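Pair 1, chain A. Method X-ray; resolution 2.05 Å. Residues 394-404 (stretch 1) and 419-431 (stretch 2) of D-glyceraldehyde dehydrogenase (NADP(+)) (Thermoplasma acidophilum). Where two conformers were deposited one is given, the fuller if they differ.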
# COMPACT_ATOMS: atom_id res chain seq x y z
N SER A 394 -11.11 34.78 15.99
CA SER A 394 -11.20 34.36 14.61
C SER A 394 -10.48 33.04 14.39
O SER A 394 -9.52 32.68 15.10
CB SER A 394 -10.71 35.47 13.68
OG SER A 394 -9.38 35.33 13.28
N VAL A 395 -10.97 32.33 13.38
CA VAL A 395 -10.45 31.04 12.96
C VAL A 395 -9.03 31.17 12.43
O VAL A 395 -8.17 30.34 12.76
CB VAL A 395 -11.36 30.42 11.86
CG1 VAL A 395 -10.73 29.15 11.31
CG2 VAL A 395 -12.72 30.08 12.47
N GLU A 396 -8.80 32.16 11.56
CA GLU A 396 -7.44 32.41 11.04
C GLU A 396 -6.45 32.65 12.20
O GLU A 396 -5.33 32.19 12.13
CB GLU A 396 -7.37 33.61 10.08
N GLU A 397 -6.88 33.46 13.17
CA GLU A 397 -6.09 33.83 14.36
C GLU A 397 -5.75 32.54 15.16
O GLU A 397 -4.59 32.32 15.49
CB GLU A 397 -6.82 34.90 15.20
CG GLU A 397 -6.20 35.12 16.57
CD GLU A 397 -7.14 35.73 17.62
OE1 GLU A 397 -6.60 36.47 18.47
OE2 GLU A 397 -8.36 35.42 17.63
N MET A 398 -6.77 31.71 15.39
CA MET A 398 -6.66 30.42 16.07
C MET A 398 -5.58 29.54 15.43
O MET A 398 -4.64 29.10 16.15
CB MET A 398 -8.00 29.70 16.10
CG MET A 398 -8.03 28.43 16.94
SD MET A 398 -9.61 27.57 16.96
CE MET A 398 -9.51 26.62 15.45
N TYR A 399 -5.63 29.38 14.10
CA TYR A 399 -4.62 28.60 13.40
C TYR A 399 -3.23 29.16 13.59
O TYR A 399 -2.27 28.40 13.82
CB TYR A 399 -4.86 28.54 11.86
CG TYR A 399 -6.14 27.88 11.38
CD1 TYR A 399 -6.76 26.91 12.12
CD2 TYR A 399 -6.72 28.26 10.14
CE1 TYR A 399 -7.91 26.32 11.69
CE2 TYR A 399 -7.89 27.66 9.69
CZ TYR A 399 -8.47 26.66 10.48
OH TYR A 399 -9.63 26.02 10.13
N ASP A 400 -3.11 30.48 13.45
CA ASP A 400 -1.79 31.14 13.52
C ASP A 400 -1.15 31.04 14.93
O ASP A 400 0.05 30.85 15.04
CB ASP A 400 -1.86 32.63 13.13
CG ASP A 400 -2.07 32.83 11.64
OD1 ASP A 400 -1.86 31.90 10.84
OD2 ASP A 400 -2.43 33.96 11.26
N LEU A 401 -1.97 31.22 15.95
CA LEU A 401 -1.52 31.11 17.31
C LEU A 401 -1.04 29.66 17.63
O LEU A 401 0.02 29.47 18.27
CB LEU A 401 -2.59 31.56 18.30
CG LEU A 401 -2.90 33.06 18.26
CD1 LEU A 401 -4.13 33.27 19.10
CD2 LEU A 401 -1.81 33.99 18.77
N ALA A 402 -1.84 28.69 17.22
CA ALA A 402 -1.54 27.29 17.35
C ALA A 402 -0.22 26.92 16.68
O ALA A 402 0.63 26.21 17.30
CB ALA A 402 -2.66 26.43 16.82
N ASN A 403 -0.03 27.40 15.47
CA ASN A 403 1.17 27.09 14.73
C ASN A 403 2.40 27.88 15.16
O ASN A 403 3.50 27.54 14.74
CB ASN A 403 0.95 27.23 13.22
CG ASN A 403 -0.02 26.21 12.66
OD1 ASN A 403 -0.13 25.09 13.14
ND2 ASN A 403 -0.72 26.60 11.63
N ASP A 404 2.21 28.92 16.00
CA ASP A 404 3.29 29.78 16.46
C ASP A 404 4.00 29.07 17.64
O ASP A 404 3.80 29.41 18.82
CB ASP A 404 2.74 31.17 16.85
CG ASP A 404 3.78 32.09 17.43
OD1 ASP A 404 4.95 32.04 17.03
OD2 ASP A 404 3.43 32.86 18.34
N ASN A 419 -16.79 22.97 8.75
CA ASN A 419 -15.81 23.66 7.94
C ASN A 419 -14.54 23.95 8.69
O ASN A 419 -13.48 23.88 8.11
CB ASN A 419 -16.41 24.92 7.36
CG ASN A 419 -17.59 24.61 6.44
OD1 ASN A 419 -17.66 23.53 5.83
ND2 ASN A 419 -18.52 25.52 6.38
N ILE A 420 -14.65 24.21 9.97
CA ILE A 420 -13.47 24.39 10.80
C ILE A 420 -12.75 23.06 10.98
O ILE A 420 -11.55 23.03 10.80
CB ILE A 420 -13.81 25.00 12.16
CG1 ILE A 420 -14.40 26.40 11.94
CG2 ILE A 420 -12.56 25.07 13.02
CD1 ILE A 420 -14.85 27.06 13.25
N ILE A 421 -13.48 21.97 11.24
CA ILE A 421 -12.89 20.65 11.42
C ILE A 421 -12.08 20.15 10.19
O ILE A 421 -10.91 19.76 10.31
CB ILE A 421 -13.95 19.57 11.81
CG1 ILE A 421 -14.52 19.80 13.23
CG2 ILE A 421 -13.33 18.17 11.75
CD1 ILE A 421 -15.85 19.12 13.49
N PHE A 422 -12.70 20.14 9.02
CA PHE A 422 -12.00 19.72 7.80
C PHE A 422 -10.87 20.66 7.40
O PHE A 422 -9.81 20.24 6.94
CB PHE A 422 -13.00 19.56 6.64
CG PHE A 422 -13.94 18.41 6.81
CD1 PHE A 422 -13.48 17.09 6.74
CD2 PHE A 422 -15.28 18.61 7.05
CE1 PHE A 422 -14.34 16.00 6.88
CE2 PHE A 422 -16.13 17.53 7.19
CZ PHE A 422 -15.67 16.23 7.10
N GLU A 423 -11.06 21.96 7.58
CA GLU A 423 -10.01 22.90 7.26
C GLU A 423 -8.81 22.81 8.23
O GLU A 423 -7.67 22.82 7.79
CB GLU A 423 -10.59 24.34 7.21
CG GLU A 423 -9.53 25.38 6.82
CD GLU A 423 -10.05 26.77 6.72
OE1 GLU A 423 -10.07 27.18 5.54
OE2 GLU A 423 -10.46 27.40 7.75
N ALA A 424 -9.09 22.76 9.53
CA ALA A 424 -8.03 22.55 10.57
C ALA A 424 -7.22 21.28 10.38
O ALA A 424 -6.06 21.25 10.71
CB ALA A 424 -8.64 22.51 11.96
N SER A 425 -7.82 20.25 9.79
CA SER A 425 -7.09 19.04 9.51
C SER A 425 -5.86 19.26 8.67
O SER A 425 -4.95 18.47 8.72
CB SER A 425 -8.00 17.99 8.91
OG SER A 425 -9.04 17.71 9.84
N GLU A 426 -5.86 20.32 7.85
CA GLU A 426 -4.66 20.73 7.09
C GLU A 426 -3.96 21.96 7.66
O GLU A 426 -2.72 22.02 7.63
CB GLU A 426 -4.98 20.96 5.58
CG GLU A 426 -4.96 19.62 4.84
CD GLU A 426 -4.90 19.68 3.30
OE1 GLU A 426 -5.94 19.92 2.60
OE2 GLU A 426 -3.80 19.39 2.75
N ARG A 427 -4.72 22.94 8.17
CA ARG A 427 -4.13 24.21 8.56
C ARG A 427 -3.43 24.13 9.97
O ARG A 427 -2.55 24.95 10.26
CB ARG A 427 -5.17 25.33 8.46
CG ARG A 427 -5.60 25.70 7.02
CD ARG A 427 -4.65 26.73 6.42
NE ARG A 427 -4.64 26.86 4.97
CZ ARG A 427 -4.24 27.94 4.30
NH1 ARG A 427 -3.84 29.02 4.95
NH2 ARG A 427 -4.24 27.95 2.98
N ILE A 428 -3.81 23.14 10.80
CA ILE A 428 -3.16 22.91 12.12
C ILE A 428 -2.00 21.98 11.87
O ILE A 428 -2.19 20.76 11.64
CB ILE A 428 -4.11 22.30 13.20
CG1 ILE A 428 -5.28 23.24 13.51
CG2 ILE A 428 -3.35 21.94 14.48
CD1 ILE A 428 -4.89 24.42 14.36
N ARG A 429 -0.81 22.56 11.91
CA ARG A 429 0.37 21.87 11.44
C ARG A 429 0.97 21.14 12.60
O ARG A 429 2.09 21.48 13.04
CB ARG A 429 1.34 22.86 10.82
CG ARG A 429 0.82 23.50 9.55
CD ARG A 429 1.02 22.61 8.34
NE ARG A 429 2.41 22.51 7.98
CZ ARG A 429 2.89 21.69 7.04
NH1 ARG A 429 2.08 20.89 6.37
NH2 ARG A 429 4.19 21.66 6.77
N PHE A 430 0.20 20.17 13.11
CA PHE A 430 0.60 19.33 14.25
C PHE A 430 0.43 17.89 13.82
O PHE A 430 -0.40 17.61 12.94
CB PHE A 430 -0.23 19.64 15.50
CG PHE A 430 0.27 20.83 16.23
CD1 PHE A 430 0.08 22.11 15.71
CD2 PHE A 430 1.02 20.68 17.39
CE1 PHE A 430 0.61 23.22 16.33
CE2 PHE A 430 1.56 21.79 18.02
CZ PHE A 430 1.35 23.07 17.50
N GLY A 431 1.22 17.01 14.40
CA GLY A 431 1.17 15.57 14.05
C GLY A 431 -0.11 14.90 14.48
O GLY A 431 -0.57 13.98 13.78

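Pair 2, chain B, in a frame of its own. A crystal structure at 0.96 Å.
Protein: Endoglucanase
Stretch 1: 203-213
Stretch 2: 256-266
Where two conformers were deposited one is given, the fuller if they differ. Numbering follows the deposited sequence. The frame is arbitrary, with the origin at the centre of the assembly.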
# COMPACT_ATOMS: atom_id res chain seq x y z
N THR B 203 5.21 -23.49 3.68
CA THR B 203 5.28 -24.10 2.37
C THR B 203 4.37 -23.37 1.38
O THR B 203 3.34 -22.77 1.77
CB THR B 203 4.93 -25.61 2.43
OG1 THR B 203 3.58 -25.73 2.87
CG2 THR B 203 5.89 -26.37 3.33
N ALA B 204 4.74 -23.44 0.11
CA ALA B 204 3.85 -22.93 -0.92
C ALA B 204 2.47 -23.64 -0.86
O ALA B 204 1.43 -22.99 -1.00
CB ALA B 204 4.51 -23.11 -2.29
N LYS B 205 2.49 -24.96 -0.65
CA LYS B 205 1.22 -25.69 -0.60
C LYS B 205 0.36 -25.22 0.59
O LYS B 205 -0.86 -25.04 0.42
CB LYS B 205 1.46 -27.20 -0.48
CG LYS B 205 1.93 -27.81 -1.79
CD LYS B 205 2.06 -29.34 -1.69
CE LYS B 205 2.99 -29.86 -0.60
NZ LYS B 205 4.40 -29.39 -0.76
N GLU B 206 0.94 -25.02 1.77
CA GLU B 206 0.14 -24.58 2.90
C GLU B 206 -0.44 -23.18 2.60
O GLU B 206 -1.60 -22.90 2.92
CB GLU B 206 0.99 -24.53 4.18
CG GLU B 206 0.23 -23.95 5.37
CD GLU B 206 0.95 -23.82 6.70
OE1 GLU B 206 1.55 -24.80 7.18
OE2 GLU B 206 0.97 -22.69 7.21
N LEU B 207 0.40 -22.29 2.05
CA LEU B 207 -0.10 -20.93 1.83
C LEU B 207 -1.28 -20.94 0.87
O LEU B 207 -2.29 -20.23 1.11
CB LEU B 207 1.05 -20.02 1.34
CG LEU B 207 0.65 -18.56 1.20
CD1 LEU B 207 0.06 -17.98 2.48
CD2 LEU B 207 1.89 -17.77 0.80
N ILE B 208 -1.20 -21.71 -0.23
CA ILE B 208 -2.38 -21.77 -1.13
C ILE B 208 -3.57 -22.36 -0.44
O ILE B 208 -4.70 -21.83 -0.57
CB ILE B 208 -2.03 -22.57 -2.44
CG1 ILE B 208 -0.96 -21.90 -3.24
CG2 ILE B 208 -3.28 -22.82 -3.25
CD1 ILE B 208 -1.19 -20.55 -3.62
N GLU B 209 -3.38 -23.48 0.27
CA GLU B 209 -4.53 -24.12 0.92
C GLU B 209 -5.24 -23.15 1.83
O GLU B 209 -6.49 -23.05 1.82
CB GLU B 209 -4.05 -25.38 1.68
CG GLU B 209 -3.72 -26.52 0.79
CD GLU B 209 -3.51 -27.83 1.52
OE1 GLU B 209 -3.80 -27.92 2.74
OE2 GLU B 209 -3.05 -28.79 0.88
N LYS B 210 -4.47 -22.43 2.66
CA LYS B 210 -5.06 -21.50 3.60
C LYS B 210 -5.74 -20.34 2.88
O LYS B 210 -6.81 -19.86 3.30
CB LYS B 210 -4.00 -20.97 4.55
CG LYS B 210 -3.56 -21.97 5.59
CD LYS B 210 -2.51 -21.41 6.49
CE LYS B 210 -2.32 -22.34 7.69
NZ LYS B 210 -1.48 -21.83 8.67
N SER B 211 -5.08 -19.83 1.84
CA SER B 211 -5.62 -18.67 1.15
C SER B 211 -6.98 -18.98 0.52
O SER B 211 -7.94 -18.20 0.59
CB SER B 211 -4.63 -18.22 0.06
OG SER B 211 -3.39 -17.83 0.63
N VAL B 212 -7.05 -20.15 -0.15
CA VAL B 212 -8.27 -20.59 -0.77
C VAL B 212 -9.36 -20.78 0.27
O VAL B 212 -10.52 -20.37 0.10
CB VAL B 212 -8.03 -21.87 -1.59
CG1 VAL B 212 -9.30 -22.51 -2.07
CG2 VAL B 212 -7.11 -21.56 -2.78
N ALA B 213 -9.02 -21.51 1.37
CA ALA B 213 -10.02 -21.80 2.38
C ALA B 213 -10.52 -20.52 3.07
O ALA B 213 -11.74 -20.37 3.33
CB ALA B 213 -9.47 -22.79 3.38
N TRP B 256 8.71 -17.37 -11.00
CA TRP B 256 8.79 -16.88 -9.62
C TRP B 256 7.52 -17.28 -8.90
O TRP B 256 6.48 -17.65 -9.54
CB TRP B 256 9.08 -15.39 -9.48
CG TRP B 256 8.18 -14.40 -10.14
CD1 TRP B 256 7.24 -14.59 -11.15
CD2 TRP B 256 8.21 -12.98 -9.89
NE1 TRP B 256 6.72 -13.36 -11.53
CE2 TRP B 256 7.28 -12.38 -10.77
CE3 TRP B 256 8.95 -12.18 -9.01
CZ2 TRP B 256 7.09 -11.01 -10.81
CZ3 TRP B 256 8.77 -10.83 -9.05
CH2 TRP B 256 7.84 -10.24 -9.94
N PHE B 257 7.55 -17.19 -7.58
CA PHE B 257 6.41 -17.52 -6.73
C PHE B 257 5.19 -16.68 -7.07
O PHE B 257 4.06 -17.21 -7.01
CB PHE B 257 6.78 -17.42 -5.24
CG PHE B 257 5.60 -17.70 -4.37
CD1 PHE B 257 5.16 -18.99 -4.15
CD2 PHE B 257 4.90 -16.63 -3.80
CE1 PHE B 257 3.99 -19.23 -3.42
CE2 PHE B 257 3.74 -16.86 -3.06
CZ PHE B 257 3.28 -18.17 -2.86
N ILE B 258 5.36 -15.41 -7.46
CA ILE B 258 4.18 -14.62 -7.87
C ILE B 258 3.35 -15.36 -8.89
O ILE B 258 2.10 -15.39 -8.80
CB ILE B 258 4.68 -13.28 -8.49
CG1 ILE B 258 5.42 -12.41 -7.45
CG2 ILE B 258 3.55 -12.54 -9.17
CD1 ILE B 258 4.55 -11.91 -6.31
N ASP B 259 4.00 -15.97 -9.91
CA ASP B 259 3.22 -16.68 -10.95
C ASP B 259 2.51 -17.89 -10.41
O ASP B 259 1.37 -18.19 -10.80
CB ASP B 259 4.17 -17.13 -12.07
CG ASP B 259 4.69 -15.96 -12.91
OD1 ASP B 259 4.10 -14.87 -12.86
OD2 ASP B 259 5.68 -16.20 -13.66
N TYR B 260 3.20 -18.67 -9.54
CA TYR B 260 2.58 -19.83 -8.90
C TYR B 260 1.34 -19.40 -8.11
O TYR B 260 0.26 -20.03 -8.19
CB TYR B 260 3.60 -20.51 -8.00
CG TYR B 260 3.04 -21.63 -7.15
CD1 TYR B 260 3.13 -22.96 -7.56
CD2 TYR B 260 2.50 -21.37 -5.90
CE1 TYR B 260 2.69 -24.00 -6.76
CE2 TYR B 260 2.05 -22.41 -5.08
CZ TYR B 260 2.16 -23.72 -5.51
OH TYR B 260 1.76 -24.72 -4.65
N TYR B 261 1.49 -18.33 -7.31
CA TYR B 261 0.36 -17.89 -6.48
C TYR B 261 -0.82 -17.50 -7.34
O TYR B 261 -1.96 -17.93 -7.10
CB TYR B 261 0.83 -16.70 -5.60
CG TYR B 261 -0.18 -16.21 -4.65
CD1 TYR B 261 -0.45 -16.90 -3.46
CD2 TYR B 261 -0.91 -15.03 -4.89
CE1 TYR B 261 -1.37 -16.45 -2.54
CE2 TYR B 261 -1.84 -14.57 -3.95
CZ TYR B 261 -2.04 -15.23 -2.79
OH TYR B 261 -2.92 -14.69 -1.87
N LEU B 262 -0.57 -16.69 -8.37
CA LEU B 262 -1.67 -16.28 -9.25
C LEU B 262 -2.30 -17.50 -9.93
O LEU B 262 -3.53 -17.60 -10.01
CB LEU B 262 -1.12 -15.29 -10.30
CG LEU B 262 -0.75 -13.92 -9.74
CD1 LEU B 262 0.13 -13.21 -10.75
CD2 LEU B 262 -2.00 -13.10 -9.41
N ASP B 263 -1.47 -18.41 -10.46
CA ASP B 263 -1.97 -19.53 -11.21
C ASP B 263 -2.81 -20.45 -10.29
O ASP B 263 -3.89 -20.93 -10.71
CB ASP B 263 -0.80 -20.32 -11.80
CG ASP B 263 -1.22 -21.36 -12.82
OD1 ASP B 263 -2.07 -21.08 -13.67
OD2 ASP B 263 -0.61 -22.44 -12.85
N LYS B 264 -2.30 -20.73 -9.11
CA LYS B 264 -3.02 -21.61 -8.19
C LYS B 264 -4.31 -20.96 -7.66
O LYS B 264 -5.34 -21.65 -7.46
CB LYS B 264 -2.13 -22.11 -7.07
CG LYS B 264 -0.95 -22.96 -7.52
CD LYS B 264 -1.31 -24.14 -8.43
CE LYS B 264 -0.07 -24.95 -8.80
NZ LYS B 264 -0.40 -26.00 -9.84
N MET B 265 -4.27 -19.64 -7.41
CA MET B 265 -5.52 -18.99 -6.98
C MET B 265 -6.54 -18.96 -8.14
O MET B 265 -7.73 -19.10 -7.90
CB MET B 265 -5.25 -17.58 -6.45
CG MET B 265 -4.43 -17.59 -5.13
SD MET B 265 -5.15 -18.54 -3.79
CE MET B 265 -6.60 -17.53 -3.40
N LYS B 266 -6.07 -18.79 -9.38
CA LYS B 266 -6.99 -18.85 -10.53
C LYS B 266 -7.58 -20.27 -10.64
O LYS B 266 -8.77 -20.42 -10.86
CB LYS B 266 -6.28 -18.46 -11.82
CG LYS B 266 -7.26 -18.53 -13.00
CD LYS B 266 -6.88 -17.81 -14.22
CE LYS B 266 -8.10 -17.70 -15.16
NZ LYS B 266 -8.45 -19.04 -15.68
O HOH W 1 -2.22 -15.40 0.60

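Three direct hydrogen bonds link the two helical segments of pair 1, whereas none crosses pair 2, where the contact is made almost wholly by apolar packing and a single water. The contrast is instructive because the backbones are nearly the same: 14 central residues superpose with an RMSD of 0.6 Å. In each pair two helices run in broadly the same direction, inclined at 31° in pair 1 and 42° in pair 2, with axes approaching to 10.9 and 10.4 Å.

The central position shows how one site can be filled in two ways. Tyr399(A) matches Ile208(B), and each buries more area against its partner than any other residue of its pair. The tyrosine lies among Ile420(A), Glu423(A), Ala424(A) and Arg427(A). CB of Arg427(A) sits over one face of the Tyr399(A) ring, 3.8 Å from the centroid, as a CH-pi contact, while OH of Tyr399(A) donates to OE2 of Glu423(A) at 2.9 Å. Ile208(B) is shorter, and its partners bring the bulk: its CG1 lies 3.6 Å from CE2 of Tyr260(B), and its CD1 3.7 Å from CD1 of Tyr261(B). These tyrosines match Glu423(A) and Ala424(A), so at this site the aromatic volume comes from the first helix in pair 1 and from the second in pair 2. The small Ala424(A) accompanies a large ring opposite, its CB 3.9 Å from CE1 of Tyr399(A).

A similar exchange occurs one turn earlier, where Val395(A) CG2 meets Ile420(A) CD1 at 3.8 Å. At the matching positions, the smaller Ala204(B) faces the larger Phe257(B), with CB 4.1 Å from CE1.

Polar groups are handled differently at the other end. Asn403(A) uses both ends of its amide: ND2 donates to the backbone O of Arg427(A) at 2.8 Å, and OD1 accepts from N of Arg429(A) at 2.9 Å. This is possible because the second helix of pair 1 gives way to loop here, leaving backbone groups available to a side chain. Helix continues in pair 2, and the matching Val212(B) instead packs its CG2 3.7 Å from SD of Met265(B). Ser211(B), which matches Ala402(A), donates from OG to its own helix at O of Leu207(B), 2.7 Å away. A water then joins the helices, donating to Ser211(B) OG and hydrogen-bonding Tyr261(B) OH, each 2.7 Å from the water oxygen.

The general principle is that a shared backbone arrangement fixes where side chains meet, but not which helix supplies the volume or how polar groups are satisfied.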